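Local coordinates for repressor protein C2 (Enterobacteria phage P22, PDB 2R1J) that maintains lysogeny as a phage repressor, its N-terminal helix-turn-helix domain binding the operators and so blocking transcription of the genes for lytic development, at residues V28-V33 and G47-A52; A22-M27 and K55-S60; L51-A56 and D62-G67. All coordinates share one frame; numbering follows the deposited sequence.

Contact 1 of 3, residues V28-V33 and G47-A52; sequences VGVSNV and GENLLA. With nucleotides of chain A.
In the helix-turn-helix unit of this repressor, Val28 at the end of helix 21-28 packs on Ala52 of helix 47-56, while Val30 in the turn packs on Asn49. Val28 CG1 lies 3.9 Å from Ala52 CB. With CG1 anti to the backbone N (chi1 176°), this branch is carried to the alanine and also reaches the backbone O of Asn49. Val30 uses its CG1 too. The methyl sits over a face of the Asn49 amide, 3.6 Å from ND2, and is almost as near to CG and OD1. Trp38 of helix 32-39 touches both of these side chains.

The amide of Asn49 works with both its polar ends. No direct hydrogen bond crosses between the segments; one water links them, donating to Asn49 OD1 at 2.7 Å and to Val28 O at 2.6 Å. The other end, ND2, donates to OP1 of DC13 of chain A at 2.8 Å, with a nearly straight N-H...O angle of 171°. Water and phosphate together should fix the rotation of the amide.

After Val28 the segment forms the turn and the first residues of the recognition helix 32-39. Gly29 ends the preceding helix with positive phi. Ser31 is the N-cap of helix 32-39. Its N and OG grip the same phosphate oxygen: OP2 of DT14 of chain A accepts from Ser31 N at 3.0 Å and from Ser31 OG at 2.7 Å. The same OG accepts from Ala34 N. Val33 enters the base region: its CG1 comes nearest to O4 of DT15 of chain A, at 3.3 Å, and its CG2 lies near the C7 methyl of the same base.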
loop_
_atom_site.group_PDB
_atom_site.type_symbol
_atom_site.label_atom_id
_atom_site.label_comp_id
_atom_site.label_asym_id
_atom_site.label_seq_id
_atom_site.Cartn_x
_atom_site.Cartn_y
_atom_site.Cartn_z
ATOM N N VAL C 28 12.720 -3.184 5.265
ATOM C CA VAL C 28 11.712 -2.694 4.304
ATOM C C VAL C 28 12.306 -2.251 2.971
ATOM O O VAL C 28 11.649 -2.360 1.930
ATOM C CB VAL C 28 10.933 -1.504 4.931
ATOM C CG1 VAL C 28 9.935 -0.894 3.937
ATOM C CG2 VAL C 28 10.230 -1.990 6.195
ATOM N N GLY C 29 13.530 -1.753 2.999
ATOM C CA GLY C 29 14.161 -1.285 1.778
ATOM C C GLY C 29 14.103 0.228 1.625
ATOM O O GLY C 29 14.063 0.741 0.504
ATOM N N VAL C 30 14.070 0.942 2.751
ATOM C CA VAL C 30 14.065 2.402 2.741
ATOM C C VAL C 30 15.057 2.895 3.770
ATOM O O VAL C 30 15.611 2.102 4.526
ATOM C CB VAL C 30 12.684 3.004 3.086
ATOM C CG1 VAL C 30 11.660 2.570 2.027
ATOM C CG2 VAL C 30 12.213 2.565 4.468
ATOM N N SER C 31 15.268 4.204 3.799
ATOM C CA SER C 31 16.195 4.798 4.748
ATOM C C SER C 31 15.581 4.892 6.134
ATOM O O SER C 31 14.375 4.775 6.320
ATOM C CB SER C 31 16.573 6.207 4.297
ATOM O OG SER C 31 15.464 7.085 4.346
ATOM N N ASN C 32 16.442 5.116 7.124
ATOM C CA ASN C 32 15.957 5.272 8.477
ATOM C C ASN C 32 15.118 6.555 8.516
ATOM O O ASN C 32 14.161 6.660 9.277
ATOM C CB ASN C 32 17.148 5.395 9.428
ATOM C CG ASN C 32 17.977 6.602 9.146
ATOM O OD1 ASN C 32 18.480 6.775 8.029
ATOM N ND2 ASN C 32 18.135 7.463 10.145
ATOM N N VAL C 33 15.474 7.545 7.701
ATOM C CA VAL C 33 14.700 8.782 7.686
ATOM C C VAL C 33 13.238 8.512 7.229
ATOM O O VAL C 33 12.287 9.081 7.777
ATOM C CB VAL C 33 15.370 9.847 6.774
ATOM C CG1 VAL C 33 14.537 11.137 6.777
ATOM C CG2 VAL C 33 16.782 10.142 7.281
ATOM N N GLY C 47 2.573 2.158 -1.844
ATOM C CA GLY C 47 2.041 0.804 -1.914
ATOM C C GLY C 47 3.012 -0.318 -1.617
ATOM O O GLY C 47 2.772 -1.175 -0.758
ATOM N N GLU C 48 4.112 -0.329 -2.348
ATOM C CA GLU C 48 5.105 -1.382 -2.162
ATOM C C GLU C 48 5.685 -1.320 -0.754
ATOM O O GLU C 48 5.882 -2.354 -0.087
ATOM C CB GLU C 48 6.234 -1.207 -3.194
ATOM C CG GLU C 48 7.470 -2.079 -2.966
ATOM C CD GLU C 48 8.407 -2.091 -4.174
ATOM O OE1 GLU C 48 8.262 -1.193 -5.038
ATOM O OE2 GLU C 48 9.287 -2.990 -4.254
ATOM N N ASN C 49 5.945 -0.105 -0.290
ATOM C CA ASN C 49 6.551 0.045 1.015
ATOM C C ASN C 49 5.599 -0.325 2.157
ATOM O O ASN C 49 6.048 -0.882 3.173
ATOM C CB ASN C 49 7.105 1.456 1.185
ATOM C CG ASN C 49 8.341 1.704 0.325
ATOM O OD1 ASN C 49 9.036 0.756 -0.093
ATOM N ND2 ASN C 49 8.639 2.971 0.059
ATOM N N LEU C 50 4.309 -0.027 2.026
ATOM C CA LEU C 50 3.387 -0.398 3.087
ATOM C C LEU C 50 3.344 -1.921 3.205
ATOM O O LEU C 50 3.341 -2.462 4.318
ATOM C CB LEU C 50 1.970 0.147 2.831
ATOM C CG LEU C 50 0.866 -0.291 3.815
ATOM C CD1 LEU C 50 1.135 0.196 5.235
ATOM C CD2 LEU C 50 -0.450 0.272 3.289
ATOM N N LEU C 51 3.308 -2.619 2.082
ATOM C CA LEU C 51 3.264 -4.077 2.158
ATOM C C LEU C 51 4.546 -4.622 2.793
ATOM O O LEU C 51 4.486 -5.490 3.674
ATOM C CB LEU C 51 3.019 -4.662 0.776
ATOM C CG LEU C 51 1.531 -4.921 0.502
ATOM C CD1 LEU C 51 1.092 -6.119 1.371
ATOM C CD2 LEU C 51 0.672 -3.720 0.843
ATOM N N ALA C 52 5.705 -4.104 2.393
ATOM C CA ALA C 52 6.960 -4.587 2.978
ATOM C C ALA C 52 7.045 -4.269 4.469
ATOM O O ALA C 52 7.603 -5.050 5.255
ATOM C CB ALA C 52 8.169 -3.983 2.222
ATOM P P DT A 14 14.522 6.123 0.703
ATOM O OP1 DT A 14 14.922 4.754 0.323
ATOM O OP2 DT A 14 14.140 6.435 2.094
ATOM O "O5'" DT A 14 15.660 7.115 0.217
ATOM C "C5'" DT A 14 15.969 7.185 -1.175
ATOM C "C4'" DT A 14 17.028 8.231 -1.408
ATOM O "O4'" DT A 14 16.434 9.539 -1.239
ATOM C "C3'" DT A 14 18.133 8.112 -0.364
ATOM O "O3'" DT A 14 19.441 8.071 -0.900
ATOM C "C2'" DT A 14 17.975 9.330 0.515
ATOM C "C1'" DT A 14 17.189 10.320 -0.319
ATOM N N1 DT A 14 16.238 11.044 0.543
ATOM C C2 DT A 14 16.254 12.418 0.594
ATOM O O2 DT A 14 17.049 13.104 -0.033
ATOM N N3 DT A 14 15.318 12.970 1.420
ATOM C C4 DT A 14 14.417 12.302 2.209
ATOM O O4 DT A 14 13.638 12.937 2.905
ATOM C C5 DT A 14 14.474 10.853 2.135
ATOM C C7 DT A 14 13.569 10.032 3.002
ATOM C C6 DT A 14 15.352 10.310 1.302
ATOM P P DT A 15 20.658 7.682 0.078
ATOM O OP1 DT A 15 21.573 6.787 -0.669
ATOM O OP2 DT A 15 20.075 7.232 1.365
ATOM O "O5'" DT A 15 21.362 9.074 0.382
ATOM C "C5'" DT A 15 21.752 9.940 -0.674
ATOM C "C4'" DT A 15 22.227 11.263 -0.120
ATOM O "O4'" DT A 15 21.113 11.983 0.454
ATOM C "C3'" DT A 15 23.301 11.204 0.970
ATOM O "O3'" DT A 15 24.209 12.295 0.757
ATOM C "C2'" DT A 15 22.514 11.416 2.250
ATOM C "C1'" DT A 15 21.413 12.361 1.790
ATOM N N1 DT A 15 20.159 12.285 2.554
ATOM C C2 DT A 15 19.571 13.461 2.948
ATOM O O2 DT A 15 20.062 14.560 2.755
ATOM N N3 DT A 15 18.375 13.309 3.593
ATOM C C4 DT A 15 17.742 12.131 3.900
ATOM O O4 DT A 15 16.667 12.163 4.493
ATOM C C5 DT A 15 18.427 10.933 3.493
ATOM C C7 DT A 15 17.829 9.602 3.818
ATOM C C6 DT A 15 19.589 11.064 2.842
ATOM P P DC A 13 7.456 6.448 0.792
ATOM O OP1 DC A 13 6.936 5.080 0.792
ATOM O OP2 DC A 13 7.777 7.134 2.063
ATOM O "O5'" DC A 13 8.808 6.354 -0.019
ATOM C "C5'" DC A 13 10.057 6.633 0.592
ATOM C "C4'" DC A 13 10.968 7.286 -0.419
ATOM O "O4'" DC A 13 10.459 8.630 -0.659
ATOM C "C3'" DC A 13 12.376 7.486 0.141
ATOM O "O3'" DC A 13 13.280 6.485 -0.261
ATOM C "C2'" DC A 13 12.811 8.851 -0.362
ATOM C "C1'" DC A 13 11.546 9.532 -0.872
ATOM N N1 DC A 13 11.292 10.766 -0.096
ATOM C C2 DC A 13 11.923 11.945 -0.505
ATOM O O2 DC A 13 12.725 11.880 -1.424
ATOM N N3 DC A 13 11.662 13.104 0.134
ATOM C C4 DC A 13 10.834 13.122 1.181
ATOM N N4 DC A 13 10.574 14.307 1.761
ATOM C C5 DC A 13 10.220 11.926 1.666
ATOM C C6 DC A 13 10.462 10.780 0.993
HETATM O O HOH W 1 9.952 -1.751 0.014
#

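Contact 2 of 3, residues A22-M27 and K55-S60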
loop_
_atom_site.group_PDB
_atom_site.type_symbol
_atom_site.label_atom_id
_atom_site.label_comp_id
_atom_site.label_asym_id
_atom_site.label_seq_id
_atom_site.Cartn_x
_atom_site.Cartn_y
_atom_site.Cartn_z
ATOM N N ALA C 22 16.812 2.429 11.701
ATOM C CA ALA C 22 17.693 2.021 10.618
ATOM C C ALA C 22 17.548 0.527 10.327
ATOM O O ALA C 22 17.621 0.097 9.164
ATOM C CB ALA C 22 19.141 2.360 10.940
ATOM N N ALA C 23 17.339 -0.278 11.366
ATOM C CA ALA C 23 17.200 -1.713 11.160
ATOM C C ALA C 23 15.884 -2.028 10.462
ATOM O O ALA C 23 15.828 -2.904 9.597
ATOM C CB ALA C 23 17.287 -2.472 12.510
ATOM N N LEU C 24 14.818 -1.335 10.847
ATOM C CA LEU C 24 13.532 -1.569 10.185
ATOM C C LEU C 24 13.654 -1.102 8.717
ATOM O O LEU C 24 13.170 -1.767 7.801
ATOM C CB LEU C 24 12.408 -0.791 10.891
ATOM C CG LEU C 24 11.002 -0.944 10.274
ATOM C CD1 LEU C 24 10.576 -2.404 10.240
ATOM C CD2 LEU C 24 10.018 -0.134 11.089
ATOM N N GLY C 25 14.316 0.029 8.507
ATOM C CA GLY C 25 14.494 0.530 7.147
ATOM C C GLY C 25 15.180 -0.500 6.257
ATOM O O GLY C 25 14.774 -0.733 5.107
ATOM N N LYS C 26 16.212 -1.147 6.794
ATOM C CA LYS C 26 16.940 -2.161 6.037
ATOM C C LYS C 26 16.019 -3.318 5.662
ATOM O O LYS C 26 16.089 -3.858 4.554
ATOM C CB LYS C 26 18.123 -2.693 6.869
ATOM C CG LYS C 26 18.987 -3.713 6.142
ATOM C CD LYS C 26 19.780 -3.077 5.022
ATOM C CE LYS C 26 20.438 -4.142 4.141
ATOM N NZ LYS C 26 21.108 -3.533 2.952
ATOM N N MET C 27 15.152 -3.702 6.592
ATOM C CA MET C 27 14.201 -4.781 6.365
ATOM C C MET C 27 13.170 -4.440 5.277
ATOM O O MET C 27 12.788 -5.299 4.482
ATOM C CB MET C 27 13.453 -5.097 7.658
ATOM C CG MET C 27 14.284 -5.748 8.769
ATOM S SD MET C 27 13.263 -5.856 10.296
ATOM C CE MET C 27 12.346 -7.343 9.917
ATOM N N LYS C 55 4.962 -6.700 6.549
ATOM C CA LYS C 55 5.650 -7.981 6.734
ATOM C C LYS C 55 6.749 -7.848 7.795
ATOM O O LYS C 55 6.850 -8.683 8.705
ATOM C CB LYS C 55 6.234 -8.472 5.413
ATOM C CG LYS C 55 5.161 -8.896 4.450
ATOM C CD LYS C 55 5.714 -9.259 3.105
ATOM C CE LYS C 55 4.573 -9.678 2.193
ATOM N NZ LYS C 55 3.482 -8.641 2.169
ATOM N N ALA C 56 7.557 -6.800 7.704
ATOM C CA ALA C 56 8.627 -6.584 8.685
ATOM C C ALA C 56 8.092 -6.447 10.107
ATOM O O ALA C 56 8.733 -6.902 11.061
ATOM C CB ALA C 56 9.445 -5.333 8.314
ATOM N N LEU C 57 6.921 -5.834 10.259
ATOM C CA LEU C 57 6.327 -5.639 11.582
ATOM C C LEU C 57 5.385 -6.768 11.985
ATOM O O LEU C 57 4.757 -6.698 13.026
ATOM C CB LEU C 57 5.580 -4.308 11.652
ATOM C CG LEU C 57 6.423 -3.046 11.436
ATOM C CD1 LEU C 57 5.524 -1.800 11.521
ATOM C CD2 LEU C 57 7.529 -2.978 12.485
ATOM N N GLN C 58 5.263 -7.775 11.133
ATOM C CA GLN C 58 4.426 -8.944 11.411
ATOM C C GLN C 58 2.948 -8.640 11.641
ATOM O O GLN C 58 2.326 -9.170 12.560
ATOM C CB GLN C 58 5.003 -9.698 12.618
ATOM C CG GLN C 58 6.495 -9.923 12.487
ATOM C CD GLN C 58 7.116 -10.626 13.682
ATOM O OE1 GLN C 58 8.331 -10.798 13.738
ATOM N NE2 GLN C 58 6.288 -11.039 14.635
ATOM N N CYS C 59 2.368 -7.796 10.797
ATOM C CA CYS C 59 0.966 -7.470 10.948
ATOM C C CYS C 59 0.361 -7.197 9.578
ATOM O O CYS C 59 1.052 -7.263 8.566
ATOM C CB CYS C 59 0.806 -6.252 11.851
ATOM S SG CYS C 59 1.571 -4.731 11.203
ATOM N N SER C 60 -0.926 -6.887 9.531
ATOM C CA SER C 60 -1.542 -6.623 8.238
ATOM C C SER C 60 -1.452 -5.137 7.889
ATOM O O SER C 60 -1.318 -4.284 8.766
ATOM C CB SER C 60 -3.016 -7.043 8.247
ATOM O OG SER C 60 -3.787 -6.121 8.996
#
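Leu24 of helix 21-28 fits against Ala56 and Leu57, where helix 47-56 ends. This is the tight part of the contact. Leu24 CD1 lies 3.7 Å from Ala56 CB and 3.8 Å from Leu57 CD2, so one methyl fills the angle between two neighbours. The second branch follows, with Leu24 CD2 at 4.0 Å from Leu57 CD2. The two leucine side chains cross at about a right angle and meet through their terminal methyls. Leu24 holds CG anti to its own N (chi1 179°), which carries both methyls across to the other helix. Both leucines are buried. Around Leu24 stand Ile19, Ile35 and the side chain of Arg14, and Leu57 also touches Arg13 of helix 6-17.

The other side is looser and faces solvent. Met27 is exposed and covers Ala56 from outside. Its chain runs extended to SD and then bends at the last torsion (chi3 82°). The bend brings CE to 3.9 Å from Ala56 CB and 3.8 Å from Ala56 O. Ala56 CB thus meets the leucine methyl on its buried flank and the methionine methyl at its exposed edge.

Helix 47-56 closes here with a Schellman motif. Gln58 takes positive phi, its N bonds back to Lys55 O at 3.0 Å, and Cys59 N probably bonds back to Ser54 O. The chain then turns off toward Ser60, the N-cap of helix 61-66. The contact joins the first helix of the helix-turn-helix motif to the C-terminal end of helix 47-56. The side chains meet one another through carbon, and the nearest polar atom, Ala56 O, is met by a methyl. With no hydrogen bond across it, this contact probably depends on the fit of methyl groups.

Contact 3 of 3, residues L51-A56 and D62-G67; sequences LALSKA and DYLLKG
Leu53 and Leu64 meet with no flat side chain between them; the flat group here is the Leu51 peptide carbonyl, in the turn of helix 47-56 before Ser54. Its O accepts two bonds, from Ser54 OG and Lys55 N, and both donors come from the same face of its plane. The contact joins helix 47-56 to helix 61-66 in the all-helical DNA-binding domain of the repressor, in its buried interior.

One methyl of Leu64 does the work. Its CD1 lies 3.8 Å from Leu53 CD2 and 3.9 Å from Leu53 CG, so it rests against the branch point of the other leucine. The two side chains cross obliquely. The same methyl is 4.1 Å from Ser54 CA and 4.4 Å from Ser54 CB, and so lies along the backbone of helix 47-56 as well. Leu53 holds CG anti to the backbone N, which sends CD2 to Leu64 CD1. Ile10 of helix 6-17 touches both leucines, and Leu24 covers Leu53 from helix 21-28. Side chains of two further helices thus close round this pair.

The outer face of these helices belongs to the dimer. There the salt bridges run between subunits: Lys55 NZ pairs with Asp62 OD1 of the second subunit, and Asp62 OD1 pairs with Lys55 NZ of the second subunit. Leu65 packs on Leu51 of the second subunit.

Ser54 is buried, and its hydroxyl is satisfied within its own helix. With chi1 at 66°, OG folds back over the preceding turn. It donates to Leu51 O at 2.6 Å, with a C=O...OG angle of 123° and OG tilted 23° out of the carbonyl plane.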
loop_
_atom_site.group_PDB
_atom_site.type_symbol
_atom_site.label_atom_id
_atom_site.label_comp_id
_atom_site.label_asym_id
_atom_site.label_seq_id
_atom_site.Cartn_x
_atom_site.Cartn_y
_atom_site.Cartn_z
ATOM N N LEU C 51 3.308 -2.619 2.082
ATOM C CA LEU C 51 3.264 -4.077 2.158
ATOM C C LEU C 51 4.546 -4.622 2.793
ATOM O O LEU C 51 4.486 -5.490 3.674
ATOM C CB LEU C 51 3.019 -4.662 0.776
ATOM C CG LEU C 51 1.531 -4.921 0.502
ATOM C CD1 LEU C 51 1.092 -6.119 1.371
ATOM C CD2 LEU C 51 0.672 -3.720 0.843
ATOM N N ALA C 52 5.705 -4.104 2.393
ATOM C CA ALA C 52 6.960 -4.587 2.978
ATOM C C ALA C 52 7.045 -4.269 4.469
ATOM O O ALA C 52 7.603 -5.050 5.255
ATOM C CB ALA C 52 8.169 -3.983 2.222
ATOM N N LEU C 53 6.497 -3.121 4.855
ATOM C CA LEU C 53 6.489 -2.690 6.238
ATOM C C LEU C 53 5.602 -3.631 7.078
ATOM O O LEU C 53 5.987 -4.048 8.181
ATOM C CB LEU C 53 5.958 -1.255 6.322
ATOM C CG LEU C 53 5.780 -0.651 7.718
ATOM C CD1 LEU C 53 7.146 -0.503 8.398
ATOM C CD2 LEU C 53 5.096 0.724 7.597
ATOM N N SER C 54 4.436 -3.972 6.550
ATOM C CA SER C 54 3.519 -4.854 7.268
ATOM C C SER C 54 4.200 -6.210 7.518
ATOM O O SER C 54 4.034 -6.800 8.584
ATOM C CB SER C 54 2.225 -5.040 6.473
ATOM O OG SER C 54 2.450 -5.740 5.267
ATOM N N LYS C 55 4.962 -6.700 6.549
ATOM C CA LYS C 55 5.650 -7.981 6.734
ATOM C C LYS C 55 6.749 -7.848 7.795
ATOM O O LYS C 55 6.850 -8.683 8.705
ATOM C CB LYS C 55 6.234 -8.472 5.413
ATOM C CG LYS C 55 5.161 -8.896 4.450
ATOM C CD LYS C 55 5.714 -9.259 3.105
ATOM C CE LYS C 55 4.573 -9.678 2.193
ATOM N NZ LYS C 55 3.482 -8.641 2.169
ATOM N N ALA C 56 7.557 -6.800 7.704
ATOM C CA ALA C 56 8.627 -6.584 8.685
ATOM C C ALA C 56 8.092 -6.447 10.107
ATOM O O ALA C 56 8.733 -6.902 11.061
ATOM C CB ALA C 56 9.445 -5.333 8.314
ATOM N N ASP C 62 -3.794 -3.390 6.776
ATOM C CA ASP C 62 -5.038 -2.837 7.296
ATOM C C ASP C 62 -4.884 -2.391 8.744
ATOM O O ASP C 62 -5.405 -1.351 9.134
ATOM C CB ASP C 62 -6.123 -3.886 7.196
ATOM C CG ASP C 62 -6.246 -4.433 5.798
ATOM O OD1 ASP C 62 -6.996 -3.813 5.013
ATOM O OD2 ASP C 62 -5.564 -5.452 5.484
ATOM N N TYR C 63 -4.179 -3.184 9.550
ATOM C CA TYR C 63 -3.986 -2.792 10.937
ATOM C C TYR C 63 -3.204 -1.489 11.011
ATOM O O TYR C 63 -3.555 -0.589 11.765
ATOM C CB TYR C 63 -3.252 -3.886 11.731
ATOM C CG TYR C 63 -2.778 -3.392 13.082
ATOM C CD1 TYR C 63 -3.689 -3.109 14.113
ATOM C CD2 TYR C 63 -1.435 -3.119 13.303
ATOM C CE1 TYR C 63 -3.256 -2.556 15.330
ATOM C CE2 TYR C 63 -0.997 -2.569 14.504
ATOM C CZ TYR C 63 -1.911 -2.289 15.512
ATOM O OH TYR C 63 -1.471 -1.724 16.688
ATOM N N LEU C 64 -2.124 -1.379 10.240
ATOM C CA LEU C 64 -1.347 -0.147 10.262
ATOM C C LEU C 64 -2.180 1.042 9.797
ATOM O O LEU C 64 -2.195 2.084 10.437
ATOM C CB LEU C 64 -0.095 -0.268 9.369
ATOM C CG LEU C 64 0.954 -1.271 9.867
ATOM C CD1 LEU C 64 2.129 -1.343 8.892
ATOM C CD2 LEU C 64 1.427 -0.844 11.244
ATOM N N LEU C 65 -2.886 0.872 8.690
ATOM C CA LEU C 65 -3.691 1.962 8.130
ATOM C C LEU C 65 -4.858 2.459 8.979
ATOM O O LEU C 65 -5.027 3.666 9.160
ATOM C CB LEU C 65 -4.239 1.556 6.766
ATOM C CG LEU C 65 -3.297 1.597 5.555
ATOM C CD1 LEU C 65 -3.994 0.956 4.337
ATOM C CD2 LEU C 65 -2.921 3.060 5.257
ATOM N N LYS C 66 -5.665 1.541 9.495
ATOM C CA LYS C 66 -6.838 1.948 10.262
ATOM C C LYS C 66 -6.933 1.376 11.672
ATOM O O LYS C 66 -7.768 1.817 12.469
ATOM C CB LYS C 66 -8.096 1.584 9.472
ATOM C CG LYS C 66 -8.104 2.183 8.065
ATOM C CD LYS C 66 -9.278 1.669 7.238
ATOM C CE LYS C 66 -9.159 2.093 5.776
ATOM N NZ LYS C 66 -9.122 3.575 5.600
ATOM N N GLY C 67 -6.079 0.404 11.974
ATOM C CA GLY C 67 -6.081 -0.213 13.288
ATOM C C GLY C 67 -7.237 -1.161 13.522
ATOM O O GLY C 67 -7.585 -1.973 12.662
#

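Helix 47-56 serves all three contacts, meeting helix 21-28 and the turn after it in contacts 1 and 2 and helix 61-66 in contact 3. Contact 3 is the most buried and wholly apolar across its segments. Contact 2 is apolar too, but only partly buried. Contact 1 lies at the surface; there amide, water and phosphate share the work with methyl groups. Val28 CG2 of contact 1 packs on Ala56 CB of contact 2 at 4.0 Å and on Leu53 CA of contact 3. Leu24 CD2 meets Leu53 CD1, joining contacts 2 and 3. All three have residues near the second subunit, through Lys55 in contacts 2 and 3; of the three, contact 1 hydrogen-bonds the operator.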